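Local coordinates for porin (Rhodobacter capsulatus, PDB 2POR), which assembles as a homotrimer in the outer membrane and forms channels through which small hydrophilic solutes up to about 0.6 kDa diffuse passively, at the interface of chains A and B. Coordinates in Å, arbitrary orientation; residue numbers count along the deposited sequence, not the author numbering. Chains: chain A/B, Porin.

The three contacts follow one another along the interface between two barrels of the porin homotrimer. Contact 1 and contact 2 are neighbours, the centres of their C-alpha atoms about 8 Å apart, and they share A:Phe45, B:Gly6 and B:Val27. Contact 3 lies about 17 Å from contact 2 and about 23 Å from contact 1. Strands 2-14 and 19-34 of chain B supply residues to all three, while chain A changes from barrel strands and helix 50-53 to strand ends and loops that carry a calcium site. The seam therefore runs from apolar packing at contact 1, through mixed packing with a main-chain hydrogen bond at contact 2, to polar, hydrated grips at contact 3.

Contact 1: the interface of chains A and B. Residues chain A 2, 4, 29, 45, 50; chain B 4-6, 27, 29, 47.
B:Val27 points its two methyls obliquely at a pair of chain A phenyl groups. Its CG2, anti to the carbonyl carbon, comes within 3.7 Å of A:Phe45 CZ at the tip of that ring, and the same methyl lies 4.0 Å from A:Phe29 CG, near the root of the other. CG1, anti to the backbone N (chi1 165°), turns instead toward the CD1 and CE1 side of A:Phe29. A:Phe45 holds CG in the crowded position between backbone N and carbonyl carbon (chi1 63°), and this carries its far end to the valine. Beyond B:Val27, A:Phe29 and B:Phe29 meet tip to tip, CZ to CZ at 4.1 Å, with their side chains crossing at about a right angle. A:Val2 also crosses B:Leu4 nearly at a right angle, its CG1 lying 3.7 Å from B:Leu4 CD1. That leucine methyl also reaches A:Leu4, whose CG is 3.9 Å away, while A:Val2 CG2 rests against the main chain of B:Ser5. At the other end of the patch A:Ser50 CB packs on B:Ala47 CB at 3.8 Å. No nitrogen or oxygen bonds across, so close fit of apolar groups does the holding here. Strands 2-14 and 19-34 of both barrels build most of this trimer contact, bordered by A strand 40-46 and the short helical turns A 50-53 and B 47-49.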
# COMPACT_ATOMS: atom_id res chain seq x y z
N VAL A 2 -17.68 3.09 -5.21
CA VAL A 2 -16.42 2.34 -5.21
C VAL A 2 -16.72 0.85 -5.24
O VAL A 2 -17.36 0.35 -4.32
CB VAL A 2 -15.55 2.65 -3.93
CG1 VAL A 2 -14.22 1.91 -4.07
CG2 VAL A 2 -15.27 4.13 -3.76
N LEU A 4 -15.19 -3.30 -5.71
CA LEU A 4 -14.05 -4.13 -5.53
C LEU A 4 -14.09 -5.35 -6.37
O LEU A 4 -15.14 -5.97 -6.55
CB LEU A 4 -13.93 -4.62 -4.10
CG LEU A 4 -13.66 -3.61 -2.98
CD1 LEU A 4 -13.49 -4.27 -1.64
CD2 LEU A 4 -12.34 -2.95 -3.24
N PHE A 29 -9.72 -1.52 -7.19
CA PHE A 29 -10.72 -0.54 -6.76
C PHE A 29 -11.27 0.07 -8.03
O PHE A 29 -10.46 0.62 -8.80
CB PHE A 29 -10.11 0.58 -5.96
CG PHE A 29 -9.46 0.09 -4.68
CD1 PHE A 29 -10.24 -0.32 -3.63
CD2 PHE A 29 -8.08 0.04 -4.58
CE1 PHE A 29 -9.63 -0.79 -2.48
CE2 PHE A 29 -7.47 -0.43 -3.43
CZ PHE A 29 -8.25 -0.85 -2.38
N PHE A 45 -7.35 1.68 -9.68
CA PHE A 45 -5.98 1.28 -9.43
C PHE A 45 -6.03 0.05 -8.55
O PHE A 45 -7.08 -0.21 -7.93
CB PHE A 45 -5.21 2.43 -8.74
CG PHE A 45 -5.66 2.89 -7.37
CD1 PHE A 45 -5.19 2.28 -6.22
CD2 PHE A 45 -6.56 3.95 -7.27
CE1 PHE A 45 -5.62 2.73 -4.97
CE2 PHE A 45 -6.99 4.38 -6.01
CZ PHE A 45 -6.52 3.78 -4.86
N SER A 50 -1.29 1.55 -4.69
CA SER A 50 -1.90 2.71 -4.08
C SER A 50 -0.96 3.90 -3.87
O SER A 50 -1.41 5.04 -4.02
CB SER A 50 -2.46 2.35 -2.72
OG SER A 50 -3.31 1.22 -2.72
N LEU B 4 -16.27 2.33 2.00
CA LEU B 4 -15.35 2.86 1.05
C LEU B 4 -15.83 4.12 0.45
O LEU B 4 -17.01 4.28 0.14
CB LEU B 4 -15.12 1.90 -0.09
CG LEU B 4 -14.43 0.56 0.18
CD1 LEU B 4 -14.20 -0.23 -1.08
CD2 LEU B 4 -13.05 0.82 0.71
N SER B 5 -14.95 5.06 0.24
CA SER B 5 -15.24 6.24 -0.56
C SER B 5 -13.92 6.58 -1.28
O SER B 5 -12.92 5.88 -1.05
CB SER B 5 -15.67 7.39 0.32
OG SER B 5 -14.77 7.75 1.35
N GLY B 6 -13.86 7.60 -2.11
CA GLY B 6 -12.63 7.93 -2.82
C GLY B 6 -12.73 9.26 -3.49
O GLY B 6 -13.74 9.97 -3.43
N VAL B 27 -8.43 6.18 -2.23
CA VAL B 27 -9.56 5.44 -1.66
C VAL B 27 -9.42 5.65 -0.16
O VAL B 27 -8.29 5.61 0.38
CB VAL B 27 -9.48 3.95 -2.02
CG1 VAL B 27 -10.39 3.06 -1.18
CG2 VAL B 27 -9.91 3.84 -3.48
N PHE B 29 -10.86 4.23 3.56
CA PHE B 29 -11.50 3.16 4.31
C PHE B 29 -12.09 3.81 5.54
O PHE B 29 -11.32 4.42 6.29
CB PHE B 29 -10.51 2.12 4.80
CG PHE B 29 -9.80 1.43 3.66
CD1 PHE B 29 -10.46 0.51 2.88
CD2 PHE B 29 -8.48 1.74 3.38
CE1 PHE B 29 -9.81 -0.09 1.82
CE2 PHE B 29 -7.82 1.13 2.32
CZ PHE B 29 -8.48 0.22 1.54
N ALA B 47 -5.81 4.44 1.16
CA ALA B 47 -5.13 3.25 0.72
C ALA B 47 -3.61 3.53 0.59
O ALA B 47 -2.79 2.66 0.90
CB ALA B 47 -5.65 2.84 -0.65

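Contact 2: the interface of chains A and B. Residues chain A 31, 42-45, 53, 61; chain B 6-9, 24-27, 299, 301.
B:Asp7 OD1 takes one hydrogen bond, also a salt bridge, from B:Arg26 NE at 3.0 Å, received on its syn lone pair. B:Arg26 NH2 holds the other carboxylate oxygen, OD2, from above the carboxylate plane, so the arginine grips side-on with two nitrogens and its guanidinium is kept from turning. B:Arg24 lies between two more guanidinium groups, with B:Arg9 NH1 over one face and B:Arg26 NE over the other. The aspartate's charge probably eases the repulsion within this group. Across the interface, B:Ser25 N donates to the main-chain A:Ala53 O at 3.1 Å (159° at H), arriving from above the carbonyl plane. B:Ser25 OG, between the backbone N and carbonyl carbon (chi1 49°), lies beside A:Phe45, nearest its CD2, and A:Ala53 CB sits over one face of that ring, toward the rim. A:Met31 drapes over B:Phe301, its CB above the centre of the ring, 3.6 Å from the centroid. SD lies by the ring's CD2, and the bend at chi3 (-79°) takes CE to B:Arg26 O at 3.7 Å. A:Val61 splits its methyls: CG1 meets the edge of B:Phe299 in plane, 3.6 Å from CE2, while CG2 lies 3.8 Å from B:Ala8 CB. In this trimer seam, A strands 19-34, 40-46 and 60-65 and helix 50-53 face B strands 2-14 and 19-34, beside the strand 292-300 and carboxyl terminus that close the B barrel.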
# COMPACT_ATOMS: atom_id res chain seq x y z
N MET A 31 -13.88 2.98 -9.38
CA MET A 31 -14.68 4.07 -8.86
C MET A 31 -15.42 4.69 -10.00
O MET A 31 -14.87 4.80 -11.10
CB MET A 31 -13.79 5.11 -8.20
CG MET A 31 -13.04 4.45 -7.04
SD MET A 31 -12.21 5.64 -6.00
CE MET A 31 -10.81 5.95 -7.01
N GLY A 42 -14.57 8.39 -13.70
CA GLY A 42 -14.18 7.28 -12.87
C GLY A 42 -12.67 7.30 -12.63
O GLY A 42 -11.99 8.22 -13.09
N ALA A 43 -12.20 6.30 -11.91
CA ALA A 43 -10.79 6.13 -11.59
C ALA A 43 -10.60 4.68 -11.17
O ALA A 43 -11.54 4.03 -10.69
CB ALA A 43 -10.41 7.06 -10.45
N SER A 44 -9.45 4.04 -11.40
CA SER A 44 -9.21 2.73 -10.81
C SER A 44 -7.70 2.54 -10.61
O SER A 44 -6.91 3.18 -11.31
CB SER A 44 -9.71 1.61 -11.71
OG SER A 44 -9.22 1.71 -13.02
N PHE A 45 -7.35 1.68 -9.68
CA PHE A 45 -5.98 1.28 -9.43
C PHE A 45 -6.03 0.05 -8.55
O PHE A 45 -7.08 -0.21 -7.93
CB PHE A 45 -5.21 2.43 -8.74
CG PHE A 45 -5.66 2.89 -7.37
CD1 PHE A 45 -5.19 2.28 -6.22
CD2 PHE A 45 -6.56 3.95 -7.27
CE1 PHE A 45 -5.62 2.73 -4.97
CE2 PHE A 45 -6.99 4.38 -6.01
CZ PHE A 45 -6.52 3.78 -4.86
N ALA A 53 -0.65 5.50 -7.31
CA ALA A 53 -1.90 6.10 -7.78
C ALA A 53 -2.08 7.47 -7.19
O ALA A 53 -2.65 8.35 -7.83
CB ALA A 53 -3.05 5.20 -7.38
N VAL A 61 -7.51 8.01 -14.27
CA VAL A 61 -8.67 8.82 -13.95
C VAL A 61 -9.29 9.14 -15.33
O VAL A 61 -8.54 9.33 -16.31
CB VAL A 61 -8.25 10.12 -13.23
CG1 VAL A 61 -9.47 11.00 -12.93
CG2 VAL A 61 -7.61 9.77 -11.92
N GLY B 6 -13.86 7.60 -2.11
CA GLY B 6 -12.63 7.93 -2.82
C GLY B 6 -12.73 9.26 -3.49
O GLY B 6 -13.74 9.97 -3.43
N ASP B 7 -11.64 9.65 -4.11
CA ASP B 7 -11.62 10.87 -4.89
C ASP B 7 -10.53 10.73 -5.96
O ASP B 7 -9.76 9.77 -5.95
CB ASP B 7 -11.35 12.11 -4.00
CG ASP B 7 -10.13 12.04 -3.10
OD1 ASP B 7 -9.03 11.83 -3.58
OD2 ASP B 7 -10.28 12.14 -1.90
N ALA B 8 -10.55 11.63 -6.93
CA ALA B 8 -9.61 11.64 -8.05
C ALA B 8 -9.62 13.03 -8.65
O ALA B 8 -10.50 13.86 -8.31
CB ALA B 8 -9.98 10.63 -9.14
N ARG B 9 -8.59 13.41 -9.42
CA ARG B 9 -8.53 14.71 -10.05
C ARG B 9 -7.62 14.60 -11.25
O ARG B 9 -6.81 13.66 -11.32
CB ARG B 9 -8.01 15.75 -9.05
CG ARG B 9 -6.54 15.62 -8.73
CD ARG B 9 -6.25 16.43 -7.52
NE ARG B 9 -4.81 16.44 -7.32
CZ ARG B 9 -4.22 16.89 -6.20
NH1 ARG B 9 -4.90 17.34 -5.14
NH2 ARG B 9 -2.88 16.83 -6.15
N ARG B 24 -4.37 12.18 -9.84
CA ARG B 24 -4.20 11.21 -8.77
C ARG B 24 -5.55 10.56 -8.50
O ARG B 24 -6.57 11.11 -8.93
CB ARG B 24 -3.77 11.83 -7.45
CG ARG B 24 -4.69 12.71 -6.70
CD ARG B 24 -4.14 12.95 -5.35
NE ARG B 24 -5.14 13.74 -4.65
CZ ARG B 24 -4.97 14.45 -3.54
NH1 ARG B 24 -3.80 14.54 -2.91
NH2 ARG B 24 -6.04 15.00 -2.98
N SER B 25 -5.60 9.45 -7.79
CA SER B 25 -6.84 8.90 -7.29
C SER B 25 -6.49 8.32 -5.94
O SER B 25 -5.35 7.89 -5.68
CB SER B 25 -7.41 7.82 -8.25
OG SER B 25 -6.54 6.83 -8.70
N ARG B 26 -7.44 8.33 -5.00
CA ARG B 26 -7.26 7.85 -3.63
C ARG B 26 -8.53 7.08 -3.19
O ARG B 26 -9.61 7.33 -3.76
CB ARG B 26 -7.07 9.02 -2.66
CG ARG B 26 -5.94 9.93 -3.14
CD ARG B 26 -5.56 10.92 -2.08
NE ARG B 26 -6.70 11.72 -1.76
CZ ARG B 26 -6.73 12.58 -0.76
NH1 ARG B 26 -5.70 12.80 0.03
NH2 ARG B 26 -7.86 13.23 -0.50
N VAL B 27 -8.43 6.18 -2.23
CA VAL B 27 -9.56 5.44 -1.66
C VAL B 27 -9.42 5.65 -0.16
O VAL B 27 -8.29 5.61 0.38
CB VAL B 27 -9.48 3.95 -2.02
CG1 VAL B 27 -10.39 3.06 -1.18
CG2 VAL B 27 -9.91 3.84 -3.48
N PHE B 299 -13.16 14.82 -8.58
CA PHE B 299 -14.23 13.84 -8.53
C PHE B 299 -14.32 13.28 -7.13
O PHE B 299 -13.30 13.12 -6.45
CB PHE B 299 -13.92 12.70 -9.46
CG PHE B 299 -13.75 13.05 -10.93
CD1 PHE B 299 -14.63 13.89 -11.58
CD2 PHE B 299 -12.71 12.49 -11.63
CE1 PHE B 299 -14.48 14.17 -12.92
CE2 PHE B 299 -12.58 12.77 -12.98
CZ PHE B 299 -13.46 13.61 -13.63
N PHE B 301 -16.15 9.99 -4.88
CA PHE B 301 -16.71 8.69 -5.17
C PHE B 301 -17.19 8.04 -3.89
O PHE B 301 -16.81 8.46 -2.80
CB PHE B 301 -15.72 7.69 -5.79
CG PHE B 301 -15.15 8.19 -7.10
CD1 PHE B 301 -15.90 8.15 -8.25
CD2 PHE B 301 -13.85 8.68 -7.14
CE1 PHE B 301 -15.37 8.57 -9.47
CE2 PHE B 301 -13.34 9.10 -8.36
CZ PHE B 301 -14.08 9.06 -9.52
OXT PHE B 301 -18.00 7.11 -4.02

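Contact 3: the interface of chains A and B. Residues chain A 72, 115-118, 134-136, 138, 140-142; chain B 11, 19-22.
With chi1 of -63°, B:Phe21 places CG anti to its carbonyl carbon and sends the ring into chain A, where A:Asp136 lies with CB over the ring's centre, and its chi1 of 63° turns the carboxylate toward B:Phe21 N. In this Gram-negative porin, A:Asp136 belongs to a calcium site with A:Asn116, A:Lys138 and A:Gly140. The carbonyl oxygens of A:Pro117 and A:Met134 meet the ring's edge in plane, and the A:Met72 side chain crosses that of B:Phe21 obliquely, SD 3.9 Å from its CB. On its anti lone pair, A:Asp136 OD2 accepts B:Phe21 N at 2.9 Å, while OD1 takes A:Lys138 N from above the carboxylate plane. An alanine in place of A:Asp136 removes the carboxylate that accepts both NH groups, and would probably weaken calcium binding and the hold on B:Phe21. B:Asn20 OD1 approaches A:Gly140 O to 2.8 Å, oxygen against oxygen, a closeness that a shared calcium ion could explain. Its ND2 donates almost straight to A:Thr142 O at 3.0 Å, from above that carbonyl plane, fixing the amide's rotation. Next along strand 19-34, B:Ser22 OG is anti to the backbone N (chi1 -171°) and donates to A:Glu141 OE2 at 2.8 Å, from above the carboxylate. Water 2 joins the same hydroxyl to OE1. Water 1 bridges B:Phe21 O and A:Asp115 O, and water 3 links B:Trp19 O at 3.0 Å with A:Asp136 O.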
# COMPACT_ATOMS: atom_id res chain seq x y z
N MET A 72 -6.15 9.96 -17.80
CA MET A 72 -4.83 10.47 -17.45
C MET A 72 -4.31 9.58 -16.36
O MET A 72 -5.09 9.18 -15.47
CB MET A 72 -4.96 11.88 -16.96
CG MET A 72 -3.60 12.57 -16.75
SD MET A 72 -3.74 14.31 -16.32
CE MET A 72 -4.25 14.93 -17.88
N ASP A 115 4.68 11.64 -10.26
CA ASP A 115 4.22 12.98 -10.65
C ASP A 115 4.21 13.25 -12.13
O ASP A 115 4.28 14.39 -12.62
CB ASP A 115 5.08 14.07 -10.03
CG ASP A 115 5.05 14.17 -8.53
OD1 ASP A 115 4.06 13.79 -7.91
OD2 ASP A 115 6.03 14.66 -7.99
N ASN A 116 4.12 12.16 -12.89
CA ASN A 116 4.19 12.32 -14.31
C ASN A 116 3.23 11.33 -14.98
O ASN A 116 3.62 10.28 -15.50
CB ASN A 116 5.67 12.12 -14.78
CG ASN A 116 5.77 12.68 -16.20
OD1 ASN A 116 5.53 13.90 -16.49
ND2 ASN A 116 6.16 11.77 -17.10
N PRO A 117 1.91 11.64 -14.99
CA PRO A 117 0.94 10.86 -15.72
C PRO A 117 1.03 11.09 -17.23
O PRO A 117 1.53 12.15 -17.66
CB PRO A 117 -0.38 11.30 -15.09
CG PRO A 117 -0.15 12.77 -14.79
CD PRO A 117 1.29 12.75 -14.27
N VAL A 118 0.55 10.16 -18.07
CA VAL A 118 0.42 10.40 -19.52
C VAL A 118 -1.10 10.48 -19.85
O VAL A 118 -1.96 10.17 -19.00
CB VAL A 118 1.15 9.27 -20.37
CG1 VAL A 118 2.66 9.44 -19.95
CG2 VAL A 118 0.77 7.79 -20.13
N MET A 134 -0.26 11.23 -25.52
CA MET A 134 0.97 12.00 -25.46
C MET A 134 1.43 12.14 -24.03
O MET A 134 0.60 11.95 -23.11
CB MET A 134 0.74 13.38 -26.05
CG MET A 134 -0.19 14.24 -25.19
SD MET A 134 -0.45 15.90 -25.84
CE MET A 134 1.17 16.60 -25.68
N SER A 135 2.71 12.40 -23.78
CA SER A 135 3.19 12.69 -22.45
C SER A 135 3.40 14.18 -22.48
O SER A 135 3.28 14.80 -23.54
CB SER A 135 4.49 11.93 -22.15
OG SER A 135 5.52 12.22 -23.10
N ASP A 136 3.70 14.84 -21.38
CA ASP A 136 3.77 16.27 -21.41
C ASP A 136 5.18 16.85 -21.69
O ASP A 136 5.28 18.08 -21.69
CB ASP A 136 3.25 16.80 -20.08
CG ASP A 136 4.00 16.45 -18.80
OD1 ASP A 136 5.18 16.10 -18.76
OD2 ASP A 136 3.41 16.51 -17.73
N LYS A 138 7.99 17.10 -19.73
CA LYS A 138 8.74 17.60 -18.59
C LYS A 138 8.79 16.56 -17.52
O LYS A 138 7.77 15.90 -17.21
CB LYS A 138 8.13 18.83 -17.95
CG LYS A 138 7.93 19.96 -18.92
CD LYS A 138 9.29 20.40 -19.36
CE LYS A 138 9.23 21.54 -20.33
NZ LYS A 138 10.40 22.36 -20.06
N GLY A 140 8.60 14.71 -14.12
CA GLY A 140 7.72 14.97 -12.98
C GLY A 140 6.78 16.13 -13.32
O GLY A 140 6.29 16.29 -14.47
N GLU A 141 6.64 16.99 -12.31
CA GLU A 141 5.91 18.23 -12.45
C GLU A 141 6.92 19.36 -12.42
O GLU A 141 6.62 20.46 -11.96
CB GLU A 141 4.91 18.40 -11.29
CG GLU A 141 3.63 17.59 -11.59
CD GLU A 141 2.64 17.38 -10.43
OE1 GLU A 141 2.70 18.04 -9.39
OE2 GLU A 141 1.79 16.50 -10.56
N THR A 142 8.12 19.09 -12.94
CA THR A 142 9.19 20.07 -12.91
C THR A 142 9.27 20.76 -14.26
O THR A 142 8.48 20.51 -15.16
CB THR A 142 10.58 19.40 -12.58
OG1 THR A 142 11.08 18.73 -13.77
CG2 THR A 142 10.46 18.53 -11.34
N GLY B 11 -5.93 17.25 -14.73
CA GLY B 11 -5.97 18.57 -15.34
C GLY B 11 -4.55 18.96 -15.66
O GLY B 11 -3.71 18.07 -15.85
N TRP B 19 3.81 24.19 -17.85
CA TRP B 19 2.60 23.41 -17.61
C TRP B 19 2.99 21.93 -17.52
O TRP B 19 3.91 21.50 -18.22
CB TRP B 19 1.60 23.59 -18.77
CG TRP B 19 0.92 24.95 -18.72
CD1 TRP B 19 1.37 25.99 -19.48
CD2 TRP B 19 -0.13 25.30 -17.91
NE1 TRP B 19 0.61 27.00 -19.15
CE2 TRP B 19 -0.29 26.63 -18.22
CE3 TRP B 19 -0.95 24.69 -16.97
CZ2 TRP B 19 -1.27 27.38 -17.61
CZ3 TRP B 19 -1.93 25.44 -16.36
CH2 TRP B 19 -2.09 26.77 -16.68
N ASN B 20 2.34 21.15 -16.66
CA ASN B 20 2.51 19.72 -16.60
C ASN B 20 1.15 19.08 -16.39
O ASN B 20 0.29 19.71 -15.76
CB ASN B 20 3.36 19.29 -15.41
CG ASN B 20 4.85 19.23 -15.73
OD1 ASN B 20 5.36 18.23 -16.26
ND2 ASN B 20 5.51 20.29 -15.28
N PHE B 21 0.96 17.85 -16.85
CA PHE B 21 -0.23 17.06 -16.51
C PHE B 21 -0.12 16.72 -15.02
O PHE B 21 0.99 16.45 -14.52
CB PHE B 21 -0.28 15.74 -17.31
CG PHE B 21 -0.39 15.80 -18.83
CD1 PHE B 21 -0.93 16.91 -19.48
CD2 PHE B 21 0.06 14.71 -19.55
CE1 PHE B 21 -1.00 16.89 -20.85
CE2 PHE B 21 -0.02 14.71 -20.93
CZ PHE B 21 -0.55 15.80 -21.56
N SER B 22 -1.21 16.73 -14.24
CA SER B 22 -1.18 16.40 -12.83
C SER B 22 -2.48 15.64 -12.51
O SER B 22 -3.57 16.15 -12.77
CB SER B 22 -1.10 17.65 -12.03
OG SER B 22 -0.86 17.32 -10.68
O HOH W 1 3.63 15.64 -14.89
O HOH W 2 0.17 19.05 -8.15
O HOH W 3 4.72 21.02 -21.09